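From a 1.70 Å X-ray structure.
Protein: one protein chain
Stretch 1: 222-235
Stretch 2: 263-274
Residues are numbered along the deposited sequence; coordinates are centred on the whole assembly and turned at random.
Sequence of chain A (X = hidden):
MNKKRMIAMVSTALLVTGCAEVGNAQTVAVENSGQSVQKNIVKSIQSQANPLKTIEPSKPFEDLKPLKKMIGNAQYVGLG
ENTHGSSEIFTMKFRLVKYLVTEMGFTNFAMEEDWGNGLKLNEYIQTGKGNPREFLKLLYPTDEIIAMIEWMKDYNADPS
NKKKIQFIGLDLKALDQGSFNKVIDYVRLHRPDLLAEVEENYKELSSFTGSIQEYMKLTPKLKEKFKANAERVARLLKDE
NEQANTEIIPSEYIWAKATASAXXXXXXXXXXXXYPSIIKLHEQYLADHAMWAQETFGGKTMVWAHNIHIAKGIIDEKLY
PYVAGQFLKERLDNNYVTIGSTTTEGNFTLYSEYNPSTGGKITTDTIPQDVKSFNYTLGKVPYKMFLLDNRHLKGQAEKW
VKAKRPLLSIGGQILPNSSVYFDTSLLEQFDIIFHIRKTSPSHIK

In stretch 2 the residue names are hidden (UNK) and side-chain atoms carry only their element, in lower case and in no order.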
ATOM      1  N   LEU A 222      -0.918   7.817 -30.840  1.00 25.17           N
ATOM      2  CA  LEU A 222      -1.519   8.694 -29.837  1.00 24.77           C
ATOM      3  C   LEU A 222      -0.816   8.579 -28.489  1.00 24.86           C
ATOM      4  O   LEU A 222      -0.710   9.559 -27.752  1.00 22.61           O
ATOM      5  CB  LEU A 222      -3.007   8.387 -29.685  1.00 25.90           C
ATOM      6  CG  LEU A 222      -3.829   8.832 -30.901  1.00 25.77           C
ATOM      7  CD1 LEU A 222      -5.222   8.240 -30.835  1.00 25.72           C
ATOM      8  CD2 LEU A 222      -3.874  10.345 -30.948  1.00 25.66           C
ATOM      9  N   LYS A 223      -0.327   7.382 -28.176  1.00 24.39           N
ATOM     10  CA  LYS A 223       0.376   7.166 -26.919  1.00 24.41           C
ATOM     11  C   LYS A 223       1.686   7.962 -26.886  1.00 24.13           C
ATOM     12  O   LYS A 223       1.979   8.621 -25.892  1.00 23.31           O
ATOM     13  CB  LYS A 223       0.660   5.679 -26.706  1.00 23.91           C
ATOM     14  CG  LYS A 223      -0.583   4.841 -26.447  1.00 25.72           C
ATOM     15  CD  LYS A 223      -0.223   3.374 -26.233  1.00 27.16           C
ATOM     16  CE  LYS A 223      -1.462   2.493 -26.236  1.00 28.39           C
ATOM     17  NZ  LYS A 223      -1.132   1.041 -26.191  1.00 29.27           N
ATOM     18  N   GLU A 224       2.464   7.899 -27.968  1.00 23.35           N
ATOM     19  CA  GLU A 224       3.730   8.635 -28.047  1.00 24.54           C
ATOM     20  C   GLU A 224       3.463  10.129 -27.883  1.00 23.62           C
ATOM     21  O   GLU A 224       4.167  10.836 -27.154  1.00 24.31           O
ATOM     22  CB  GLU A 224       4.417   8.406 -29.398  1.00 28.31           C
ATOM     23  CG  GLU A 224       4.961   7.001 -29.631  1.00 33.06           C
ATOM     24  CD  GLU A 224       6.144   6.667 -28.737  1.00 37.01           C
ATOM     25  OE1 GLU A 224       7.005   7.550 -28.518  1.00 39.77           O
ATOM     26  OE2 GLU A 224       6.227   5.513 -28.266  1.00 39.99           O
ATOM     27  N   LYS A 225       2.431  10.593 -28.577  1.00 23.18           N
ATOM     28  CA  LYS A 225       2.013  11.986 -28.563  1.00 25.40           C
ATOM     29  C   LYS A 225       1.602  12.428 -27.156  1.00 24.67           C
ATOM     30  O   LYS A 225       2.071  13.457 -26.668  1.00 24.08           O
ATOM     31  CB  LYS A 225       0.846  12.157 -29.540  1.00 28.71           C
ATOM     32  CG  LYS A 225       0.334  13.569 -29.724  1.00 32.03           C
ATOM     33  CD  LYS A 225      -0.804  13.543 -30.735  1.00 35.39           C
ATOM     34  CE  LYS A 225      -1.354  14.923 -31.030  1.00 37.75           C
ATOM     35  NZ  LYS A 225      -2.486  14.826 -31.995  1.00 39.37           N
ATOM     36  N   PHE A 226       0.746  11.647 -26.499  1.00 22.66           N
ATOM     37  CA  PHE A 226       0.303  12.000 -25.152  1.00 22.08           C
ATOM     38  C   PHE A 226       1.432  11.978 -24.127  1.00 21.26           C
ATOM     39  O   PHE A 226       1.445  12.782 -23.196  1.00 19.42           O
ATOM     40  CB  PHE A 226      -0.825  11.077 -24.678  1.00 21.80           C
ATOM     41  CG  PHE A 226      -2.116  11.252 -25.433  1.00 20.45           C
ATOM     42  CD1 PHE A 226      -2.457  12.486 -25.989  1.00 22.66           C
ATOM     43  CD2 PHE A 226      -3.010  10.190 -25.556  1.00 19.82           C
ATOM     44  CE1 PHE A 226      -3.679  12.661 -26.660  1.00 24.04           C
ATOM     45  CE2 PHE A 226      -4.235  10.346 -26.222  1.00 20.40           C
ATOM     46  CZ  PHE A 226      -4.567  11.585 -26.772  1.00 20.14           C
ATOM     47  N   LYS A 227       2.371  11.046 -24.272  1.00 22.69           N
ATOM     48  CA  LYS A 227       3.501  10.972 -23.344  1.00 22.29           C
ATOM     49  C   LYS A 227       4.336  12.240 -23.508  1.00 24.05           C
ATOM     50  O   LYS A 227       4.793  12.830 -22.524  1.00 22.70           O
ATOM     51  CB  LYS A 227       4.375   9.746 -23.645  1.00 24.90           C
ATOM     52  CG  LYS A 227       5.679   9.727 -22.847  1.00 27.23           C
ATOM     53  CD  LYS A 227       6.615   8.610 -23.285  1.00 30.69           C
ATOM     54  CE  LYS A 227       7.970   8.711 -22.578  1.00 32.78           C
ATOM     55  NZ  LYS A 227       8.762   9.916 -22.979  1.00 32.94           N
ATOM     56  N   ALA A 228       4.530  12.648 -24.760  1.00 21.50           N
ATOM     57  CA  ALA A 228       5.293  13.852 -25.075  1.00 22.95           C
ATOM     58  C   ALA A 228       4.613  15.074 -24.469  1.00 22.68           C
ATOM     59  O   ALA A 228       5.264  15.910 -23.840  1.00 25.06           O
ATOM     60  CB  ALA A 228       5.413  14.018 -26.596  1.00 21.92           C
ATOM     61  N   ASN A 229       3.302  15.181 -24.663  1.00 23.35           N
ATOM     62  CA  ASN A 229       2.547  16.306 -24.119  1.00 23.27           C
ATOM     63  C   ASN A 229       2.659  16.362 -22.594  1.00 22.49           C
ATOM     64  O   ASN A 229       2.826  17.438 -22.016  1.00 21.69           O
ATOM     65  CB  ASN A 229       1.070  16.200 -24.523  1.00 24.45           C
ATOM     66  CG  ASN A 229       0.839  16.479 -26.000  1.00 26.07           C
ATOM     67  OD1 ASN A 229       1.785  16.554 -26.788  1.00 25.97           O
ATOM     68  ND2 ASN A 229      -0.424  16.629 -26.383  1.00 27.51           N
ATOM     69  N   ALA A 230       2.567  15.201 -21.948  1.00 22.04           N
ATOM     70  CA  ALA A 230       2.637  15.119 -20.485  1.00 20.69           C
ATOM     71  C   ALA A 230       4.017  15.491 -19.978  1.00 21.20           C
ATOM     72  O   ALA A 230       4.160  16.178 -18.967  1.00 21.82           O
ATOM     73  CB  ALA A 230       2.284  13.712 -20.022  1.00 17.41           C
ATOM     74  N   GLU A 231       5.039  15.012 -20.675  1.00 20.22           N
ATOM     75  CA  GLU A 231       6.408  15.310 -20.290  1.00 23.50           C
ATOM     76  C   GLU A 231       6.657  16.810 -20.437  1.00 23.82           C
ATOM     77  O   GLU A 231       7.360  17.411 -19.627  1.00 22.84           O
ATOM     78  CB  GLU A 231       7.375  14.508 -21.166  1.00 23.74           C
ATOM     79  CG  GLU A 231       8.843  14.837 -20.954  1.00 29.58           C
ATOM     80  CD  GLU A 231       9.766  13.788 -21.541  1.00 32.85           C
ATOM     81  OE1 GLU A 231       9.365  13.113 -22.514  1.00 34.60           O
ATOM     82  OE2 GLU A 231      10.898  13.645 -21.032  1.00 35.48           O
ATOM     83  N   ARG A 232       6.051  17.400 -21.468  1.00 24.43           N
ATOM     84  CA  ARG A 232       6.186  18.824 -21.765  1.00 25.47           C
ATOM     85  C   ARG A 232       5.699  19.677 -20.596  1.00 24.47           C
ATOM     86  O   ARG A 232       6.400  20.576 -20.135  1.00 24.54           O
ATOM     87  CB  ARG A 232       5.381  19.174 -23.020  1.00 27.49           C
ATOM     88  CG  ARG A 232       5.638  20.576 -23.559  1.00 32.26           C
ATOM     89  CD  ARG A 232       4.614  20.956 -24.621  1.00 35.14           C
ATOM     90  NE  ARG A 232       4.320  19.849 -25.527  1.00 38.21           N
ATOM     91  CZ  ARG A 232       5.211  19.262 -26.319  1.00 38.97           C
ATOM     92  NH1 ARG A 232       6.469  19.675 -26.330  1.00 40.06           N
ATOM     93  NH2 ARG A 232       4.847  18.247 -27.090  1.00 39.87           N
ATOM     94  N   VAL A 233       4.497  19.390 -20.115  1.00 22.03           N
ATOM     95  CA  VAL A 233       3.940  20.139 -18.996  1.00 22.18           C
ATOM     96  C   VAL A 233       4.723  19.941 -17.699  1.00 21.87           C
ATOM     97  O   VAL A 233       4.909  20.887 -16.940  1.00 21.01           O
ATOM     98  CB  VAL A 233       2.473  19.761 -18.745  1.00 21.78           C
ATOM     99  CG1 VAL A 233       1.908  20.607 -17.610  1.00 22.90           C
ATOM    100  CG2 VAL A 233       1.667  19.965 -20.015  1.00 22.64           C
ATOM    101  N   ALA A 234       5.179  18.717 -17.442  1.00 23.23           N
ATOM    102  CA  ALA A 234       5.943  18.450 -16.225  1.00 24.65           C
ATOM    103  C   ALA A 234       7.217  19.287 -16.257  1.00 26.18           C
ATOM    104  O   ALA A 234       7.619  19.847 -15.242  1.00 26.43           O
ATOM    105  CB  ALA A 234       6.285  16.962 -16.115  1.00 24.31           C
ATOM    106  N   ARG A 235       7.842  19.375 -17.428  1.00 28.58           N
ATOM    107  CA  ARG A 235       9.061  20.161 -17.586  1.00 30.19           C
ATOM    108  C   ARG A 235       8.782  21.616 -17.237  1.00 30.22           C
ATOM    109  O   ARG A 235       9.530  22.249 -16.491  1.00 30.81           O
ATOM    110  CB  ARG A 235       9.559  20.085 -19.031  1.00 31.92           C
ATOM    111  CG  ARG A 235      10.061  18.718 -19.462  1.00 35.62           C
ATOM    112  CD  ARG A 235      11.424  18.408 -18.853  1.00 38.79           C
ATOM    113  NE  ARG A 235      11.955  17.131 -19.323  1.00 40.18           N
ATOM    114  CZ  ARG A 235      13.142  16.641 -18.979  1.00 40.97           C
ATOM    115  NH1 ARG A 235      13.932  17.320 -18.159  1.00 41.42           N
ATOM    116  NH2 ARG A 235      13.540  15.465 -19.456  1.00 42.91           N
ATOM    117  N   UNK A 263       0.988  12.429 -14.029  1.00 15.91           N
ATOM    118  CA  UNK A 263       0.386  12.327 -15.345  1.00 16.29           C
ATOM    119  C   UNK A 263       1.449  11.838 -16.335  1.00 16.39           C
ATOM    120  O   UNK A 263       1.164  11.008 -17.200  1.00 15.24           O
ATOM    121  c   UNK A 263      -0.201  13.685 -15.763  1.00 16.70           C
ATOM    122  c   UNK A 263      -1.410  13.989 -14.866  1.00 15.06           C
ATOM    123  c   UNK A 263      -1.944  15.407 -14.951  1.00 16.33           C
ATOM    124  c   UNK A 263      -0.590  13.670 -17.238  1.00 14.68           C
ATOM    125  N   UNK A 264       2.678  12.335 -16.197  1.00 16.19           N
ATOM    126  CA  UNK A 264       3.760  11.890 -17.075  1.00 18.20           C
ATOM    127  C   UNK A 264       4.008  10.405 -16.816  1.00 17.40           C
ATOM    128  O   UNK A 264       4.122   9.613 -17.752  1.00 15.54           O
ATOM    129  c   UNK A 264       7.505  12.957 -17.401  1.00 27.04           C
ATOM    130  c   UNK A 264       6.192  12.280 -17.751  1.00 24.63           C
ATOM    131  c   UNK A 264       5.052  12.665 -16.807  1.00 20.01           C
ATOM    132  o   UNK A 264       7.474  14.156 -17.068  1.00 27.48           O
ATOM    133  o   UNK A 264       8.565  12.300 -17.471  1.00 29.80           O
ATOM    134  N   UNK A 265       4.089  10.026 -15.541  1.00 18.06           N
ATOM    135  CA  UNK A 265       4.310   8.628 -15.176  1.00 16.39           C
ATOM    136  C   UNK A 265       3.253   7.723 -15.803  1.00 16.64           C
ATOM    137  O   UNK A 265       3.574   6.680 -16.359  1.00 16.09           O
ATOM    138  c   UNK A 265       6.566   9.302 -10.638  1.00 17.15           C
ATOM    139  c   UNK A 265       5.461   9.060 -12.907  1.00 16.94           C
ATOM    140  n   UNK A 265       6.697  10.776 -10.709  1.00 21.01           N
ATOM    141  c   UNK A 265       5.364   8.773 -11.411  1.00 17.70           C
ATOM    142  c   UNK A 265       4.277   8.455 -13.648  1.00 15.71           C
ATOM    143  N   UNK A 266       1.991   8.126 -15.713  1.00 14.82           N
ATOM    144  CA  UNK A 266       0.903   7.337 -16.276  1.00 15.97           C
ATOM    145  C   UNK A 266       1.079   7.088 -17.784  1.00 17.41           C
ATOM    146  O   UNK A 266       0.940   5.960 -18.255  1.00 17.28           O
ATOM    147  c   UNK A 266      -3.460   5.728 -16.080  1.00 18.72           C
ATOM    148  c   UNK A 266      -2.129   7.490 -17.769  1.00 18.03           C
ATOM    149  c   UNK A 266      -0.436   8.037 -15.980  1.00 16.52           C
ATOM    150  c   UNK A 266      -1.646   7.290 -16.478  1.00 16.74           C
ATOM    151  c   UNK A 266      -3.275   6.817 -18.218  1.00 19.09           C
ATOM    152  c   UNK A 266      -2.323   6.401 -15.641  1.00 17.87           C
ATOM    153  c   UNK A 266      -3.938   5.939 -17.373  1.00 16.91           C
ATOM    154  N   UNK A 267       1.402   8.139 -18.534  1.00 17.97           N
ATOM    155  CA  UNK A 267       1.587   8.019 -19.982  1.00 17.60           C
ATOM    156  C   UNK A 267       2.866   7.268 -20.355  1.00 19.02           C
ATOM    157  O   UNK A 267       2.985   6.737 -21.462  1.00 18.44           O
ATOM    158  o   UNK A 267       2.744  10.153 -20.172  1.00 19.77           O
ATOM    159  c   UNK A 267       0.334  10.175 -20.352  1.00 17.94           C
ATOM    160  c   UNK A 267       1.618   9.410 -20.655  1.00 19.32           C
ATOM    161  N   UNK A 268       3.822   7.227 -19.431  1.00 19.36           N
ATOM    162  CA  UNK A 268       5.091   6.538 -19.672  1.00 18.63           C
ATOM    163  C   UNK A 268       4.944   5.047 -19.376  1.00 19.20           C
ATOM    164  O   UNK A 268       5.474   4.197 -20.090  1.00 19.30           O
ATOM    165  o   UNK A 268       6.365   8.514 -19.056  1.00 16.23           O
ATOM    166  c   UNK A 268       6.218   7.115 -18.786  1.00 16.19           C
ATOM    167  c   UNK A 268       7.537   6.404 -19.065  1.00 18.38           C
ATOM    168  N   UNK A 269       4.218   4.749 -18.305  1.00 18.55           N
ATOM    169  CA  UNK A 269       3.965   3.381 -17.864  1.00 18.78           C
ATOM    170  C   UNK A 269       3.183   2.573 -18.907  1.00 20.46           C
ATOM    171  O   UNK A 269       3.430   1.378 -19.099  1.00 19.96           O
ATOM    172  c   UNK A 269      -0.175   2.937 -15.468  1.00 19.59           C
ATOM    173  c   UNK A 269       2.581   2.133 -16.058  1.00 20.49           C
ATOM    174  c   UNK A 269       3.184   3.439 -16.545  1.00 20.27           C
ATOM    175 se   UNK A 269       1.450   2.475 -14.501  1.00 28.46          SE
ATOM    176  N   UNK A 270       2.254   3.236 -19.587  1.00 19.26           N
ATOM    177  CA  UNK A 270       1.408   2.569 -20.570  1.00 21.77           C
ATOM    178  C   UNK A 270       1.849   2.728 -22.013  1.00 24.15           C
ATOM    179  O   UNK A 270       1.077   2.456 -22.933  1.00 25.38           O
ATOM    180  c   UNK A 270      -0.040   3.042 -20.415  1.00 19.60           C
ATOM    181  c   UNK A 270      -2.094   3.287 -19.010  1.00 16.46           C
ATOM    182  c   UNK A 270      -0.680   1.225 -18.801  1.00 18.76           C
ATOM    183  c   UNK A 270      -0.673   2.728 -19.051  1.00 19.09           C
ATOM    184  N   UNK A 271       3.089   3.161 -22.210  1.00 26.98           N
ATOM    185  CA  UNK A 271       3.628   3.326 -23.553  1.00 30.44           C
ATOM    186  C   UNK A 271       3.913   1.941 -24.147  1.00 32.54           C
ATOM    187  O   UNK A 271       3.536   1.658 -25.286  1.00 32.64           O
ATOM    188  c   UNK A 271       4.551   5.395 -25.633  1.00 32.63           C
ATOM    189  c   UNK A 271       6.813   5.379 -24.564  1.00 34.23           C
ATOM    190  c   UNK A 271       5.546   4.573 -24.828  1.00 34.18           C
ATOM    191  c   UNK A 271       4.913   4.161 -23.502  1.00 31.57           C
ATOM    192  N   UNK A 272       4.575   1.056 -23.377  1.00 34.40           N
ATOM    193  CA  UNK A 272       4.868  -0.279 -23.905  1.00 36.77           C
ATOM    194  C   UNK A 272       3.586  -1.030 -24.262  1.00 39.10           C
ATOM    195  O   UNK A 272       2.484  -0.611 -23.896  1.00 39.42           O
ATOM    196  c   UNK A 272       5.197   1.232 -22.051  1.00 35.56           C
ATOM    197  c   UNK A 272       5.623  -0.952 -22.761  1.00 35.86           C
ATOM    198  c   UNK A 272       6.293   0.188 -22.077  1.00 35.94           C
ATOM    199  N   UNK A 273       3.732  -2.143 -24.971  1.00 39.92           N
ATOM    200  CA  UNK A 273       2.572  -2.930 -25.363  1.00 42.06           C
ATOM    201  C   UNK A 273       2.630  -4.344 -24.776  1.00 42.96           C
ATOM    202  O   UNK A 273       1.749  -5.165 -25.030  1.00 44.36           O
ATOM    203  c   UNK A 273       1.077  -3.351 -27.373  1.00 45.10           C
ATOM    204  n   UNK A 273       0.301  -2.348 -27.777  1.00 44.62           N
ATOM    205  c   UNK A 273       2.468  -2.978 -26.892  1.00 43.50           C
ATOM    206  o   UNK A 273       0.697  -4.523 -27.370  1.00 46.20           O
ATOM    207  N   UNK A 274       3.661  -4.620 -23.979  1.00 42.95           N
ATOM    208  CA  UNK A 274       3.802  -5.935 -23.358  1.00 42.70           C
ATOM    209  C   UNK A 274       3.227  -5.925 -21.944  1.00 41.84           C
ATOM    210  O   UNK A 274       2.396  -5.082 -21.625  1.00 42.84           O
ATOM    211  c   UNK A 274       5.276  -6.368 -23.339  1.00 44.83           C
ATOM    212  o   UNK A 274       5.660  -4.368 -22.097  1.00 50.63           O
ATOM    213  c   UNK A 274       6.144  -5.450 -22.509  1.00 46.63           C
ATOM    214  o   UNK A 274       7.314  -5.805 -22.272  1.00 46.37           O
TER
HETATM  215  O   HOH W   1       1.607   6.850 -23.638  1.00 19.88           O
HETATM  216  O   HOH W   2       9.151  16.153 -17.698  1.00 29.05           O

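Position 263 carries four side-chain carbons, forked at the first, with one arm two carbons long; the short arm lies 4.0 Å from Ala230 CB. A beta-branched aliphatic chain of this size is isoleucine, Ile263, and the short arm is CG2. Position 264 has three carbons, the third bearing two oxygens, one of which sits 3.2 Å from Ala234 CB. This is a glutamate, Glu264, extended (chi1 and chi2 both t), its carboxylate reaching Ala234, and the oxygen is OE1. At 265, four carbons in a row end in nitrogen; the CA-to-CB bond points away from stretch 1 and the side chain makes no contact with it: Lys265. Position 266 shows one carbon and a six-carbon ring without a hydroxyl, out of reach of stretch 1, hence Phe266.

Position 267 has one carbon carrying an oxygen and a carbon. The oxygen is 3.4 Å from Lys227 CA and 3.6 Å from Ala230 CB. This is Thr267; its OG1 donates a hydrogen bond to Glu264 O (2.8 Å), so the hydroxyl is satisfied within its own helix while facing stretch 1. Position 268 repeats the same atoms, with the oxygen 3.9 Å from Lys227 CE. It is Thr268, whose OG1 also donates to Glu264 O (2.8 Å). Position 269 is unbranched, two carbons, selenium and a carbon: Met269, present as selenomethionine and remote from stretch 1.

Position 270 has four carbons forked at the second, Leu270; it has left helical phi/psi, and its carbonyl O lies 3.7 Å from Lys223 CD. Position 271 has the same fork, but its arms reach stretch 1, one lying 3.5 Å from Lys227 CD and the other 3.1 Å from Glu224 OE2. It is Leu271, with CD2 and CD1 respectively. Three carbons close onto the backbone nitrogen at 272; the CA-to-CB bond points away from stretch 1 and the ring makes no contact with it, giving Pro272. At 273 two carbons end in one oxygen and one nitrogen, the nitrogen 4.0 Å from Lys223 NZ: Asn273. Position 274 ends in two oxygens on its second carbon, Asp274, out of reach.

The helices run nearly antiparallel (156°), their axes approaching to 8.4 Å. At the close approach Ala230 CB packs 3.8 Å from Glu264 CA. No direct hydrogen bond crosses the contact. Instead, water 1 donates to Lys223 O (2.9 Å) and Thr267 O (2.6 Å), and water 2 to Glu231 O (2.9 Å) and Glu264 OE1 (2.7 Å). Packing and these two water bridges therefore join the stretches, with Leu271 extending the contact beyond the helix.

Stretch 2, residues 263-274: IEKFTTMLLPND
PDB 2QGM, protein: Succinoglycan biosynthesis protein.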